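Local atomic coordinates of dTDP-4-amino-4,6-dideoxyglucose formyltransferase (Mycobacterium tuberculosis CAS/NITR204, PDB entry 5VYQ), a protein that probably transfers a formyl group from a folate cofactor to the amino group of the nucleotide-linked sugar dTDP-4-amino-4,6-dideoxyglucose. Residues 27-32 / 83-88. Numbering follows the deposited sequence.
Sequences LTDNVH and HCKQRF. With 0FX (dTDP-4-amino-4,6-dideoxyglucose), chain D; FON (N-{[4-({[(6R)-2-amino-5-formyl-4-oxo-1,4,5,6,7,8-hexahydropteridin-6-yl]methyl}amino)phenyl]carbonyl}-L-glutamic acid), chain C.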
ATOM      1  N   LEU A  27       8.054 -11.372 -33.169  1.00 10.82           N
ATOM      2  CA  LEU A  27       6.693 -10.982 -32.817  1.00 11.59           C
ATOM      3  C   LEU A  27       6.764 -10.583 -31.348  1.00 12.38           C
ATOM      4  O   LEU A  27       7.216 -11.347 -30.479  1.00 11.53           O
ATOM      5  CB  LEU A  27       5.715 -12.120 -33.062  1.00 13.68           C
ATOM      6  CG  LEU A  27       5.508 -12.259 -34.591  1.00 18.13           C
ATOM      7  CD1 LEU A  27       5.256 -13.706 -34.924  1.00 22.46           C
ATOM      8  CD2 LEU A  27       4.353 -11.324 -34.902  1.00 23.29           C
ATOM      9  N   THR A  28       6.273  -9.394 -31.034  1.00 10.99           N
ATOM     10  CA  THR A  28       6.338  -8.867 -29.670  1.00 10.33           C
ATOM     11  C   THR A  28       5.163  -7.943 -29.352  1.00 10.30           C
ATOM     12  O   THR A  28       4.803  -7.090 -30.160  1.00 11.38           O
ATOM     13  CB  THR A  28       7.669  -8.123 -29.483  1.00 11.23           C
ATOM     14  OG1 THR A  28       7.811  -7.655 -28.140  1.00 11.37           O
ATOM     15  CG2 THR A  28       7.848  -6.980 -30.466  1.00 12.07           C
ATOM     16  N   ASP A  29       4.583  -8.114 -28.174  1.00 11.61           N
ATOM     17  CA  ASP A  29       3.446  -7.325 -27.715  1.00 12.89           C
ATOM     18  C   ASP A  29       3.731  -6.576 -26.404  1.00 13.76           C
ATOM     19  O   ASP A  29       2.801  -6.125 -25.724  1.00 15.21           O
ATOM     20  CB  ASP A  29       2.219  -8.220 -27.544  1.00 12.92           C
ATOM     21  CG  ASP A  29       1.652  -8.676 -28.864  1.00 14.83           C
ATOM     22  OD1 ASP A  29       1.669  -7.886 -29.821  1.00 13.53           O
ATOM     23  OD2 ASP A  29       1.179  -9.835 -28.933  1.00 15.82           O
ATOM     24  N   ASN A  30       4.992  -6.486 -26.016  1.00 12.25           N
ATOM     25  CA  ASN A  30       5.436  -5.927 -24.731  1.00 12.50           C
ATOM     26  C   ASN A  30       6.465  -4.821 -24.991  1.00 12.59           C
ATOM     27  O   ASN A  30       7.383  -4.966 -25.788  1.00 11.45           O
ATOM     28  CB  ASN A  30       6.028  -7.047 -23.858  1.00 13.55           C
ATOM     29  CG  ASN A  30       6.624  -6.553 -22.560  1.00 13.11           C
ATOM     30  OD1 ASN A  30       7.732  -6.041 -22.542  1.00 11.51           O
ATOM     31  ND2 ASN A  30       5.910  -6.748 -21.458  1.00 13.37           N
ATOM     32  N   VAL A  31       6.300  -3.680 -24.317  1.00 13.58           N
ATOM     33  CA  VAL A  31       7.137  -2.517 -24.538  0.50 13.11           C
ATOM     34  C   VAL A  31       8.624  -2.775 -24.273  1.00 12.46           C
ATOM     35  O   VAL A  31       9.466  -2.362 -25.042  1.00 12.29           O
ATOM     36  CB  VAL A  31       6.596  -1.334 -23.706  0.50 14.16           C
ATOM     37  CG1 VAL A  31       6.795  -1.561 -22.210  0.50 13.42           C
ATOM     38  CG2 VAL A  31       7.185  -0.012 -24.145  0.50 16.03           C
ATOM     39  N   HIS A  32       8.945  -3.493 -23.194  1.00 12.72           N
ATOM     40  CA  HIS A  32      10.332  -3.775 -22.872  1.00 14.21           C
ATOM     41  C   HIS A  32      10.913  -4.752 -23.899  1.00 12.73           C
ATOM     42  O   HIS A  32      12.028  -4.589 -24.387  1.00 13.51           O
ATOM     43  CB  HIS A  32      10.496  -4.355 -21.462  1.00 15.31           C
ATOM     44  CG  HIS A  32       9.724  -3.617 -20.420  1.00 19.86           C
ATOM     45  ND1 HIS A  32      10.107  -2.375 -19.960  1.00 28.16           N
ATOM     46  CD2 HIS A  32       8.562  -3.911 -19.792  1.00 20.71           C
ATOM     47  CE1 HIS A  32       9.225  -1.950 -19.068  1.00 27.72           C
ATOM     48  NE2 HIS A  32       8.276  -2.862 -18.952  1.00 24.48           N
ATOM     49  N   HIS A  83       7.455 -12.145 -26.020  1.00 10.55           N
ATOM     50  CA  HIS A  83       6.208 -11.872 -25.356  1.00 10.68           C
ATOM     51  C   HIS A  83       5.102 -11.570 -26.363  1.00 11.54           C
ATOM     52  O   HIS A  83       4.346 -10.589 -26.222  1.00 11.13           O
ATOM     53  CB  HIS A  83       6.254 -10.693 -24.374  1.00 10.92           C
ATOM     54  CG  HIS A  83       7.292 -10.741 -23.286  1.00 11.50           C
ATOM     55  ND1 HIS A  83       7.095 -10.061 -22.100  1.00 12.89           N
ATOM     56  CD2 HIS A  83       8.536 -11.276 -23.209  1.00 11.65           C
ATOM     57  CE1 HIS A  83       8.170 -10.185 -21.339  1.00 13.76           C
ATOM     58  NE2 HIS A  83       9.045 -10.940 -21.977  1.00 12.13           N
ATOM     59  N   CYS A  84       5.002 -12.380 -27.413  1.00 11.31           N
ATOM     60  CA  CYS A  84       3.865 -12.335 -28.299  1.00 11.24           C
ATOM     61  C   CYS A  84       2.661 -12.957 -27.616  1.00 12.80           C
ATOM     62  O   CYS A  84       2.747 -14.081 -27.122  1.00 12.19           O
ATOM     63  CB  CYS A  84       4.189 -13.132 -29.573  1.00 11.87           C
ATOM     64  SG  CYS A  84       2.850 -13.166 -30.762  1.00 12.17           S
ATOM     65  N   LYS A  85       1.540 -12.257 -27.610  1.00 13.86           N
ATOM     66  CA  LYS A  85       0.352 -12.755 -26.913  1.00 16.12           C
ATOM     67  C   LYS A  85      -0.484 -13.707 -27.768  1.00 17.24           C
ATOM     68  O   LYS A  85      -1.272 -14.483 -27.198  1.00 15.90           O
ATOM     69  CB  LYS A  85      -0.551 -11.599 -26.404  1.00 17.72           C
ATOM     70  CG  LYS A  85       0.063 -10.783 -25.286  1.00 22.69           C
ATOM     71  CD  LYS A  85      -0.355 -11.242 -23.886  1.00 28.67           C
ATOM     72  CE  LYS A  85       0.117 -10.379 -22.707  1.00 28.14           C
ATOM     73  NZ  LYS A  85       0.021  -8.904 -22.894  1.00 31.36           N
ATOM     74  N   GLN A  86      -0.254 -13.688 -29.081  1.00 14.98           N
ATOM     75  CA  GLN A  86      -0.991 -14.564 -30.005  1.00 17.12           C
ATOM     76  C   GLN A  86      -0.368 -15.967 -30.014  1.00 14.58           C
ATOM     77  O   GLN A  86       0.828 -16.091 -30.271  1.00 13.21           O
ATOM     78  CB  GLN A  86      -0.936 -13.966 -31.400  1.00 18.12           C
ATOM     79  CG  GLN A  86      -1.759 -14.799 -32.374  1.00 20.66           C
ATOM     80  CD  GLN A  86      -2.023 -14.083 -33.692  1.00 22.19           C
ATOM     81  OE1 GLN A  86      -1.223 -13.262 -34.152  1.00 18.23           O
ATOM     82  NE2 GLN A  86      -3.123 -14.474 -34.356  1.00 23.87           N
ATOM     83  N   ARG A  87      -1.144 -17.017 -29.757  1.00 14.06           N
ATOM     84  CA  ARG A  87      -0.620 -18.376 -29.801  0.50 14.67           C
ATOM     85  C   ARG A  87      -0.196 -18.709 -31.232  1.00 14.42           C
ATOM     86  O   ARG A  87      -0.832 -18.300 -32.198  1.00 13.13           O
ATOM     87  CB  ARG A  87      -1.667 -19.386 -29.297  0.50 16.21           C
ATOM     88  CG  ARG A  87      -1.076 -20.727 -28.908  0.50 17.85           C
ATOM     89  CD  ARG A  87      -2.009 -21.498 -28.001  0.50 21.45           C
ATOM     90  NE  ARG A  87      -1.455 -22.786 -27.621  0.50 20.84           N
ATOM     91  CZ  ARG A  87      -1.884 -23.432 -26.550  0.50 23.98           C
ATOM     92  NH1 ARG A  87      -1.385 -24.608 -26.215  0.50 24.82           N
ATOM     93  NH2 ARG A  87      -2.820 -22.867 -25.799  0.50 25.52           N
ATOM     94  N   PHE A  88       0.905 -19.440 -31.361  1.00 13.83           N
ATOM     95  CA  PHE A  88       1.451 -19.871 -32.648  1.00 13.32           C
ATOM     96  C   PHE A  88       0.743 -21.193 -32.940  1.00 14.45           C
ATOM     97  O   PHE A  88       0.840 -22.136 -32.141  1.00 14.56           O
ATOM     98  CB  PHE A  88       2.953 -20.105 -32.553  1.00 14.11           C
ATOM     99  CG  PHE A  88       3.808 -18.847 -32.474  1.00 13.01           C
ATOM    100  CD1 PHE A  88       5.177 -18.977 -32.606  1.00 12.87           C
ATOM    101  CD2 PHE A  88       3.289 -17.546 -32.345  1.00 12.56           C
ATOM    102  CE1 PHE A  88       6.049 -17.890 -32.546  1.00 14.49           C
ATOM    103  CE2 PHE A  88       4.145 -16.463 -32.283  1.00 13.08           C
ATOM    104  CZ  PHE A  88       5.519 -16.610 -32.397  1.00 13.26           C
TER
HETATM  105  O4P 0FX D 302       5.209  -9.873 -19.415  1.00 12.32           O
HETATM  106  P2  0FX D 302       4.124 -10.106 -20.410  1.00 12.76           P
HETATM  107  O3P 0FX D 302       4.356  -9.554 -21.799  1.00 13.31           O
HETATM  108  O1G 0FX D 302       3.905 -11.702 -20.300  1.00 14.28           O
HETATM  109  C1G 0FX D 302       2.673 -12.327 -20.614  1.00 15.87           C
HETATM  110  C2G 0FX D 302       2.672 -13.682 -19.893  1.00 14.21           C
HETATM  111  O2G 0FX D 302       2.870 -13.398 -18.501  1.00 11.88           O
HETATM  112  C3G 0FX D 302       3.857 -14.526 -20.390  1.00 17.50           C
HETATM  113  O3G 0FX D 302       4.017 -15.736 -19.608  1.00 19.17           O
HETATM  114  C4G 0FX D 302       3.719 -14.733 -21.893  1.00 20.68           C
HETATM  115  N4A 0FX D 302       4.915 -15.493 -22.325  1.00 24.40           N
HETATM  116  C5G 0FX D 302       3.626 -13.366 -22.572  1.00 19.90           C
HETATM  117  C6G 0FX D 302       3.174 -13.586 -24.015  1.00 22.97           C
HETATM  118  O5G 0FX D 302       2.601 -12.514 -22.032  1.00 17.48           O
HETATM  119  OPP 0FX D 302       2.701  -9.581 -19.869  1.00 12.60           O
HETATM  120  P   0FX D 302       2.143  -8.074 -19.708  1.00 11.65           P
HETATM  121  O1P 0FX D 302       0.706  -8.139 -20.055  1.00 12.40           O
HETATM  122  O2P 0FX D 302       3.096  -7.122 -20.384  1.00 13.60           O
HETATM  123  O5  0FX D 302       2.263  -7.771 -18.138  1.00 12.72           O
HETATM  124  C5  0FX D 302       3.508  -7.553 -17.517  1.00 11.13           C
HETATM  125  C4  0FX D 302       3.331  -7.633 -16.014  1.00 11.26           C
HETATM  126  O4  0FX D 302       2.478  -6.563 -15.612  1.00 11.50           O
HETATM  127  C3  0FX D 302       2.623  -8.870 -15.462  1.00 11.53           C
HETATM  128  O3  0FX D 302       3.556  -9.937 -15.251  1.00 13.43           O
HETATM  129  C2  0FX D 302       2.012  -8.433 -14.144  1.00 11.50           C
HETATM  130  C1  0FX D 302       1.692  -6.998 -14.497  1.00 11.02           C
HETATM  131  N11 0FX D 302       0.278  -6.825 -14.851  1.00 12.29           N
HETATM  132  C61 0FX D 302      -0.182  -6.664 -16.110  1.00 14.26           C
HETATM  133  C51 0FX D 302      -1.526  -6.468 -16.361  1.00 13.48           C
HETATM  134  C5A 0FX D 302      -2.002  -6.336 -17.786  1.00 16.66           C
HETATM  135  C21 0FX D 302      -0.636  -6.638 -13.818  1.00 11.36           C
HETATM  136  O21 0FX D 302      -0.197  -6.737 -12.585  1.00 11.34           O
HETATM  137  N31 0FX D 302      -1.942  -6.459 -14.023  1.00 12.40           N
HETATM  138  C41 0FX D 302      -2.382  -6.317 -15.294  1.00 15.34           C
HETATM  139  O41 0FX D 302      -3.702  -6.110 -15.470  1.00 13.85           O
HETATM  140  N1  FON C 301       2.531 -20.402 -28.960  1.00 14.99           N
HETATM  141  C2  FON C 301       2.711 -21.640 -28.515  1.00 16.49           C
HETATM  142  NA2 FON C 301       2.319 -22.675 -29.312  1.00 17.34           N
HETATM  143  N3  FON C 301       3.251 -21.843 -27.302  1.00 14.33           N
HETATM  144  C4  FON C 301       3.637 -20.835 -26.481  1.00 19.09           C
HETATM  145  O4  FON C 301       4.170 -21.065 -25.369  1.00 20.18           O
HETATM  146  C4A FON C 301       3.482 -19.451 -26.962  1.00 16.25           C
HETATM  147  N5  FON C 301       3.780 -18.285 -26.237  1.00 17.41           N
HETATM  148  C6  FON C 301       2.990 -17.105 -26.624  1.00 17.83           C
HETATM  149  C7  FON C 301       3.198 -16.885 -28.125  1.00 17.17           C
HETATM  150  N8  FON C 301       2.767 -18.071 -28.822  1.00 16.34           N
HETATM  151  C8A FON C 301       2.904 -19.301 -28.293  1.00 16.41           C
HETATM  152  C9  FON C 301       1.500 -17.212 -26.232  1.00 19.42           C
HETATM  153  N10 FON C 301       1.391 -17.223 -24.776  1.00 20.12           N
HETATM  154  C11 FON C 301      -2.204 -17.509 -22.704  1.00 28.72           C
HETATM  155  C12 FON C 301      -0.985 -17.496 -22.027  1.00 31.13           C
HETATM  156  C13 FON C 301       0.204 -17.399 -22.742  1.00 25.31           C
HETATM  157  C14 FON C 301       0.195 -17.295 -24.128  1.00 24.44           C
HETATM  158  C15 FON C 301      -1.013 -17.307 -24.819  1.00 28.42           C
HETATM  159  C16 FON C 301      -2.205 -17.417 -24.102  1.00 30.03           C
HETATM  160  C   FON C 301      -3.502 -17.618 -21.893  1.00 35.51           C
HETATM  161  O   FON C 301      -3.536 -17.497 -20.649  1.00 35.16           O
HETATM  162  N   FON C 301      -4.633 -17.823 -22.575  1.00 32.99           N
HETATM  163  CA  FON C 301      -5.960 -17.856 -21.961  1.00 40.53           C
HETATM  164  CB  FON C 301      -6.928 -16.850 -22.604  1.00 41.42           C
HETATM  165  CG  FON C 301      -6.354 -15.435 -22.464  1.00 44.28           C
HETATM  166  CD  FON C 301      -7.317 -14.277 -22.638  1.00 50.28           C
HETATM  167  OE1 FON C 301      -8.534 -14.467 -22.432  1.00 46.75           O
HETATM  168  OE2 FON C 301      -6.850 -13.147 -22.939  1.00 49.28           O
HETATM  169  CT  FON C 301      -6.499 -19.253 -22.042  1.00 41.31           C
HETATM  170  O1  FON C 301      -7.440 -19.515 -21.254  1.00 39.67           O
HETATM  171  O2  FON C 301      -5.992 -20.069 -22.852  1.00 36.65           O
HETATM  172  CP1 FON C 301       4.634 -18.280 -25.302  1.00 17.30           C
HETATM  173  O3  FON C 301       4.872 -17.266 -24.654  1.00 17.06           O
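Asp29 is joined to the loop 83-88 by two hydrogen bonds, one from its backbone and one to its carboxylate. Its amide N donates to His83 O over 3.2 Å, arriving well above the carbonyl plane. OD2 in turn accepts from Lys85 N at 2.8 Å, a nearly straight bond (172°) that meets the oxygen on its anti side. The side chain already leaves the backbone toward the loop, and with CG beside the backbone N (chi1 -71°) OD2 is placed at Lys85 N. A short acidic side chain suits this place, since OD2 is hydrogen-bonded to Ser52 OG as well and so ties down two loops.

His83 lies against Asn30, its ND1 3.6 Å from Asn30 CG, with ring and amide planes 51° apart. Both grip the diphosphate of the sugar nucleotide: His83 ND1 donates to O3P at 2.8 Å, near the ring plane, and Asn30 ND2 to O2P at 3.0 Å. His83 NE2 is hydrogen-bonded to Glu166, so imidazole suits a place where both nitrogens are used, which should restrict its rotation. Asn30, N-cap of helix 31-43, accepts at OD1 from Ala33 N and, weakly, His32 N; one amide serves helix and ligand. Lys85 runs past Asp29 with CB and CG against it, then bends, its long cationic chain bringing NZ to O1P at 3.0 Å.

Leu27, branched and apolar, suits the buried end, CB against Cys84 SG and CD1 3.9 Å from Phe88 CZ.

Strands 24-28 and 78-82 are parallel neighbours, and the contact forms at their C-terminal ends, the usual binding edge of a Rossmann-like fold. Helix 65-75 packs on Leu27 and Phe88, helix 155-179 on His83.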